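DNA repair protein RAD7 (Saccharomyces cerevisiae, PDB 5ZB2) promotes global genome nucleotide excision repair of nontranscribed DNA and binds Elc1, the chain described being a C-terminal part that holds its leucine-rich repeats. Local coordinates at residues F137-E141 / D142-K146; R165-D168 / K169-S172; D221-D224 / E225-I228. All coordinates share one frame; numbering follows the deposited sequence.

Contact 1 of 3, residues F137-E141 / D142-K146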
# COMPACT_ATOMS: atom_id res chain seq x y z
N PHE A 137 16.39 -2.16 -10.04
CA PHE A 137 16.41 -3.08 -11.18
C PHE A 137 15.01 -3.48 -11.65
O PHE A 137 14.90 -4.13 -12.70
CB PHE A 137 17.22 -4.33 -10.85
CG PHE A 137 16.60 -5.22 -9.80
CD1 PHE A 137 16.87 -5.02 -8.45
CD2 PHE A 137 15.78 -6.28 -10.16
CE1 PHE A 137 16.32 -5.84 -7.49
CE2 PHE A 137 15.23 -7.11 -9.20
CZ PHE A 137 15.50 -6.89 -7.86
N LEU A 138 13.95 -3.11 -10.93
CA LEU A 138 12.60 -3.47 -11.38
C LEU A 138 12.09 -2.54 -12.48
O LEU A 138 11.25 -2.95 -13.29
CB LEU A 138 11.62 -3.45 -10.21
CG LEU A 138 11.79 -4.49 -9.09
CD1 LEU A 138 10.84 -4.19 -7.94
CD2 LEU A 138 11.55 -5.89 -9.60
N ILE A 139 12.59 -1.31 -12.55
CA ILE A 139 12.02 -0.29 -13.43
C ILE A 139 12.43 -0.58 -14.87
O ILE A 139 13.62 -0.65 -15.19
CB ILE A 139 12.48 1.11 -13.01
CG1 ILE A 139 12.30 1.34 -11.50
CG2 ILE A 139 11.73 2.17 -13.80
CD1 ILE A 139 10.87 1.31 -11.00
N ASN A 140 11.45 -0.74 -15.75
CA ASN A 140 11.72 -0.93 -17.17
C ASN A 140 11.74 0.42 -17.89
O ASN A 140 11.35 1.45 -17.35
CB ASN A 140 10.69 -1.87 -17.80
CG ASN A 140 9.28 -1.32 -17.79
OD1 ASN A 140 9.07 -0.12 -17.64
ND2 ASN A 140 8.31 -2.21 -17.95
N GLU A 141 12.20 0.38 -19.15
CA GLU A 141 12.46 1.62 -19.88
C GLU A 141 11.20 2.46 -20.00
O GLU A 141 11.26 3.69 -19.92
CB GLU A 141 13.04 1.31 -21.26
CG GLU A 141 12.21 0.35 -22.11
CD GLU A 141 12.75 0.24 -23.54
OE1 GLU A 141 11.94 0.06 -24.47
OE2 GLU A 141 13.98 0.33 -23.73
N ASP A 142 10.05 1.82 -20.19
CA ASP A 142 8.81 2.56 -20.37
C ASP A 142 8.40 3.28 -19.09
O ASP A 142 7.83 4.37 -19.14
CB ASP A 142 7.71 1.62 -20.84
CG ASP A 142 8.02 1.02 -22.20
OD1 ASP A 142 7.68 1.64 -23.22
OD2 ASP A 142 8.62 -0.08 -22.23
N THR A 143 8.69 2.69 -17.93
CA THR A 143 8.42 3.38 -16.67
C THR A 143 9.34 4.57 -16.50
O THR A 143 8.91 5.65 -16.06
CB THR A 143 8.55 2.42 -15.49
OG1 THR A 143 7.64 1.33 -15.67
CG2 THR A 143 8.22 3.13 -14.19
N TRP A 144 10.63 4.42 -16.85
CA TRP A 144 11.55 5.55 -16.78
C TRP A 144 11.01 6.73 -17.56
O TRP A 144 11.04 7.87 -17.09
CB TRP A 144 12.93 5.14 -17.31
CG TRP A 144 13.69 4.25 -16.37
CD1 TRP A 144 14.20 3.01 -16.65
CD2 TRP A 144 14.03 4.52 -15.01
NE1 TRP A 144 14.83 2.50 -15.55
CE2 TRP A 144 14.75 3.40 -14.53
CE3 TRP A 144 13.80 5.60 -14.15
CZ2 TRP A 144 15.23 3.33 -13.22
CZ3 TRP A 144 14.28 5.53 -12.85
CH2 TRP A 144 14.99 4.40 -12.40
N GLU A 145 10.50 6.48 -18.77
CA GLU A 145 9.95 7.56 -19.59
C GLU A 145 8.82 8.28 -18.85
O GLU A 145 8.80 9.52 -18.78
CB GLU A 145 9.44 7.02 -20.92
CG GLU A 145 8.85 8.10 -21.82
CD GLU A 145 8.58 7.62 -23.24
OE1 GLU A 145 8.72 6.41 -23.51
OE2 GLU A 145 8.22 8.47 -24.09
N LYS A 146 7.87 7.53 -18.29
CA LYS A 146 6.77 8.15 -17.56
C LYS A 146 7.28 9.00 -16.40
O LYS A 146 6.77 10.09 -16.14
CB LYS A 146 5.79 7.10 -17.06
CG LYS A 146 5.01 6.40 -18.15
CD LYS A 146 3.91 5.54 -17.56
CE LYS A 146 3.21 4.72 -18.64
NZ LYS A 146 4.12 3.70 -19.24
O HOH W 1 15.80 -0.06 -13.84
O HOH W 2 8.67 -0.86 -14.58

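Contact 2 of 3, residues R165-D168 / K169-S172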
# COMPACT_ATOMS: atom_id res chain seq x y z
N ARG A 165 18.34 -2.32 -17.12
CA ARG A 165 17.06 -1.95 -17.70
C ARG A 165 16.92 -0.45 -17.92
O ARG A 165 15.89 -0.00 -18.42
CB ARG A 165 15.91 -2.46 -16.82
CG ARG A 165 15.65 -3.95 -16.97
CD ARG A 165 14.63 -4.46 -15.96
NE ARG A 165 14.35 -5.88 -16.14
CZ ARG A 165 13.87 -6.68 -15.19
NH1 ARG A 165 13.61 -6.21 -13.97
NH2 ARG A 165 13.66 -7.96 -15.45
N PHE A 166 17.93 0.34 -17.55
CA PHE A 166 18.01 1.75 -17.93
C PHE A 166 18.70 1.81 -19.29
O PHE A 166 19.93 1.82 -19.37
CB PHE A 166 18.74 2.56 -16.87
CG PHE A 166 18.61 4.04 -17.05
CD1 PHE A 166 17.45 4.69 -16.66
CD2 PHE A 166 19.64 4.79 -17.60
CE1 PHE A 166 17.32 6.06 -16.82
CE2 PHE A 166 19.52 6.16 -17.76
CZ PHE A 166 18.35 6.80 -17.37
N THR A 167 17.91 1.86 -20.35
CA THR A 167 18.42 1.69 -21.70
C THR A 167 18.75 3.03 -22.34
O THR A 167 18.50 4.10 -21.78
CB THR A 167 17.38 0.96 -22.55
OG1 THR A 167 16.23 1.79 -22.71
CG2 THR A 167 16.97 -0.35 -21.87
N ASP A 168 19.33 2.97 -23.54
CA ASP A 168 19.58 4.18 -24.31
C ASP A 168 18.30 4.98 -24.52
O ASP A 168 18.31 6.22 -24.44
CB ASP A 168 20.22 3.82 -25.65
CG ASP A 168 21.70 3.49 -25.53
OD1 ASP A 168 22.40 4.17 -24.73
OD2 ASP A 168 22.17 2.56 -26.21
N LYS A 169 17.18 4.29 -24.76
CA LYS A 169 15.91 4.98 -24.88
C LYS A 169 15.59 5.76 -23.61
O LYS A 169 15.11 6.90 -23.67
CB LYS A 169 14.79 3.98 -25.18
CG LYS A 169 13.47 4.62 -25.58
CD LYS A 169 12.40 3.56 -25.85
CE LYS A 169 11.25 4.12 -26.68
NZ LYS A 169 10.60 5.30 -26.05
N SER A 170 15.85 5.16 -22.44
CA SER A 170 15.57 5.84 -21.18
C SER A 170 16.45 7.06 -21.00
O SER A 170 16.00 8.10 -20.50
CB SER A 170 15.77 4.87 -20.01
OG SER A 170 15.15 3.63 -20.28
N LEU A 171 17.72 6.96 -21.39
CA LEU A 171 18.61 8.11 -21.36
C LEU A 171 18.10 9.23 -22.25
O LEU A 171 18.12 10.41 -21.87
CB LEU A 171 20.02 7.69 -21.77
CG LEU A 171 21.06 8.81 -21.86
CD1 LEU A 171 21.29 9.44 -20.50
CD2 LEU A 171 22.36 8.28 -22.43
N SER A 172 17.64 8.89 -23.46
CA SER A 172 17.09 9.91 -24.35
C SER A 172 15.89 10.61 -23.72
O SER A 172 15.77 11.84 -23.81
CB SER A 172 16.69 9.28 -25.69
OG SER A 172 17.83 8.82 -26.39

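Contact 3 of 3, residues D221-D224 / E225-I228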
# COMPACT_ATOMS: atom_id res chain seq x y z
N ASP A 221 32.67 3.52 -25.96
CA ASP A 221 31.54 4.43 -25.99
C ASP A 221 31.76 5.69 -25.16
O ASP A 221 30.97 6.64 -25.28
CB ASP A 221 30.27 3.71 -25.51
CG ASP A 221 29.83 2.61 -26.45
OD1 ASP A 221 30.19 2.65 -27.65
OD2 ASP A 221 29.11 1.69 -26.00
N VAL A 222 32.79 5.72 -24.33
CA VAL A 222 33.19 6.92 -23.59
C VAL A 222 34.61 7.25 -24.05
O VAL A 222 35.59 6.83 -23.43
CB VAL A 222 33.13 6.73 -22.08
CG1 VAL A 222 33.65 7.97 -21.34
CG2 VAL A 222 31.70 6.40 -21.64
N ASN A 223 34.73 8.00 -25.15
CA ASN A 223 36.02 8.27 -25.76
C ASN A 223 36.43 9.72 -25.56
O ASN A 223 35.65 10.55 -25.09
CB ASN A 223 36.00 7.91 -27.26
CG ASN A 223 34.90 8.64 -28.02
OD1 ASN A 223 34.54 9.77 -27.69
ND2 ASN A 223 34.37 7.99 -29.04
N ASP A 224 37.68 10.01 -25.92
CA ASP A 224 38.23 11.36 -25.75
C ASP A 224 37.32 12.41 -26.38
O ASP A 224 37.02 13.43 -25.76
CB ASP A 224 39.63 11.43 -26.35
CG ASP A 224 40.62 10.55 -25.64
OD1 ASP A 224 40.64 10.56 -24.39
OD2 ASP A 224 41.38 9.84 -26.33
N GLU A 225 36.88 12.16 -27.61
CA GLU A 225 36.10 13.16 -28.34
C GLU A 225 34.85 13.56 -27.57
O GLU A 225 34.51 14.75 -27.50
CB GLU A 225 35.73 12.62 -29.72
CG GLU A 225 35.22 13.67 -30.69
CD GLU A 225 34.88 13.11 -32.05
OE1 GLU A 225 33.83 13.50 -32.61
OE2 GLU A 225 35.66 12.28 -32.57
N ILE A 226 34.16 12.59 -26.98
CA ILE A 226 32.92 12.89 -26.25
C ILE A 226 33.22 13.71 -25.00
O ILE A 226 32.51 14.67 -24.69
CB ILE A 226 32.17 11.59 -25.91
CG1 ILE A 226 31.67 10.92 -27.20
CG2 ILE A 226 31.01 11.86 -24.95
CD1 ILE A 226 31.09 9.54 -27.01
N ILE A 227 34.27 13.34 -24.26
CA ILE A 227 34.56 14.04 -23.01
C ILE A 227 35.08 15.45 -23.29
O ILE A 227 34.80 16.37 -22.52
CB ILE A 227 35.56 13.23 -22.17
CG1 ILE A 227 34.98 11.86 -21.82
CG2 ILE A 227 35.97 14.00 -20.91
CD1 ILE A 227 33.65 11.90 -21.06
N ILE A 228 35.83 15.63 -24.37
CA ILE A 228 36.30 16.97 -24.73
C ILE A 228 35.12 17.87 -25.05
O ILE A 228 35.00 18.97 -24.52
CB ILE A 228 37.30 16.89 -25.90
CG1 ILE A 228 38.58 16.20 -25.44
CG2 ILE A 228 37.61 18.30 -26.44
CD1 ILE A 228 39.49 15.77 -26.58

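Contact 1 of 3, residues F137-E141 / D142-K146
Ile139 lays its CG2 methyl on one face of the Trp144 indole, and the two side chains cross at about a right angle. The methyl sits over the five-membered ring of Trp144, 3.4 Å from Ile139 CG2 to the ring centroid and 15° off the normal, a CH-pi contact that forms the hydrophobic staple at the start of helix 141-150. Its torsion explains the placement: CG2 stands anti to the backbone N of Ile139, which carries it over the ring, while Ile139 CB lies 3.5 Å from Trp144 CZ2 on the six-membered side. Near the plane of the indole, Glu141 CA approaches the edge. The methyl groups Ile139 CG2 and Thr143 CG2 also touch, at 3.7 Å.

Beside this apolar layer stands the cap. Asn140 precedes the helix as its N-cap, and its side chain meets Thr143 at about a right angle. The amide oxygen Asn140 OD1 takes Thr143 N at 2.9 Å, nearly in line with its C=O bond, and Thr143 OG1 at 2.8 Å from above the amide plane. Asn140 O receives Trp144 N at 3.1 Å, the opening bond of the helix proper. Water 2 joins Asn140 N to Thr143 OG1, and water 1 joins Ile139 O to Trp144 NE1; Thr143 OG1 is also bonded to His115. The carboxylate of Glu141 turns instead to Thr167, in the next loop.

Chemically, two donors grip the single acceptor OD1, which probably fixes the rotation of the Asn140 amide. The partial negative charge on OD1 would also suit the positive end of the helix dipole, while the water at NE1 gives the indole a polar partner despite its burial.

Contact 2 of 3, residues R165-D168 / K169-S172
One face of the Phe166 ring takes the CB of Ser170, set toward the rim and not over the centre: Ser170 CB lies 3.9 Å from the Phe166 ring centroid and 21° off the normal, a CH-pi contact. Phe166 CE1 comes nearest to Ser170 CB, at 3.7 Å. The backbone N of Leu171 meets the ring obliquely, and Phe166 CE2 lies 4.3 Å from Leu171 CB, a loose hydrophobic staple across the cap. The Phe166 and Trp144 rings pack edge-to-face, joining this loop to helix 141-150. A chi1 of -168°, which sets CG opposite the backbone N, brings the Phe166 ring in beneath the first turn of helix 168-178, where Phe158 and Ile160 of strand 157-161 also touch it. Replaced by an alanine, Phe166 would probably leave a gap between helix and strand, with Ser170 CB robbed of the ring face it packs on and Trp144 of its edge-to-face partner.

The polar side of the turn is held by Thr167, the N-cap. Thr167 OG1 accepts from Ser170 OG at 3.2 Å and, weakly, from Ser170 N at 3.4 Å, besides its bond to Glu141. Backbone pairing begins with Leu171 N to Thr167 O, 3.0 Å, and continues with Ser172 N to Asp168 O, 2.9 Å. The carboxylate of Asp168 accepts from the backbone N atoms of Ser194 and Asn195 in the next loop.

A hydroxyl N-cap with a hydrophobic staple astride it here forms a strand-to-helix passage in the leucine-rich-repeat solenoid of Rad7.

Contact 3 of 3, residues D221-D224 / E225-I228
An asparagine N-cap opens helix 224-234, at the passage from strand 210-214 to the outer helix in the leucine-rich-repeat solenoid of Rad7. Asn223 is the capping residue. Asn223 OD1 accepts from Ile226 N at 2.9 Å, with the donor almost in line with the side-chain C=O (170°). The group reaches this point because CG lies between the backbone N and the carbonyl carbon of Asn223 (chi1 56°), folding the amide back over the first turn. The main chain of the same residue is engaged as well: Asn223 O receives Ile227 N at 3.2 Å, and Ile226 N adds a weak second bond to it. One residue on, Ile228 N binds Asp224 O at 2.9 Å.

Ile226 crosses the Asn223 side chain at about a right angle, its CG1 only 3.1 Å from Asn223 OD1, so the capping amide is flanked by hydrocarbon. The chain of Ile226 runs on until its CD1 reaches Asp221 O, at 3.4 Å. Val222 and Ile227, at the two ends of the capped turn, form its hydrophobic staple, Val222 CG1 lying 3.9 Å from Ile227 CD1; Met253 of helix 251-261 touches Ile227 as well, so this side of the turn faces the following helix. The carboxylate of Asp224 is bonded to Thr250, ahead of that same helix.

The chemistry is divided by position. Asn223 supplies the acceptor for an N-H of the first turn that has no ordinary helical partner behind it, and the straight bond probably holds its amide in one orientation. Val222 with Ile227, and Ile226 beside the amide, supply the apolar surroundings, while Asp224, placed at the helix start, would have its negative charge favoured by the helix dipole.

How the contacts relate
Read from the N terminus, the three contacts come in series, none enclosing or crossing another, and each closes a short turn where a loop leaving a parallel strand enters a helix. Contact 1 follows strand 130-134 and contact 2 follows strand 157-161, in successive strand-loop-helix passages. These two touch, and Phe137 O meets Arg165 NH1 between them, so adjoining loops and helix starts are tied to one another along the solenoid. Contact 3, after strand 210-214, lies further on, its centre about 19 Å from that of contact 2, without touching either. Together they illustrate one principle, a side-chain cap reused at repeated helix starts.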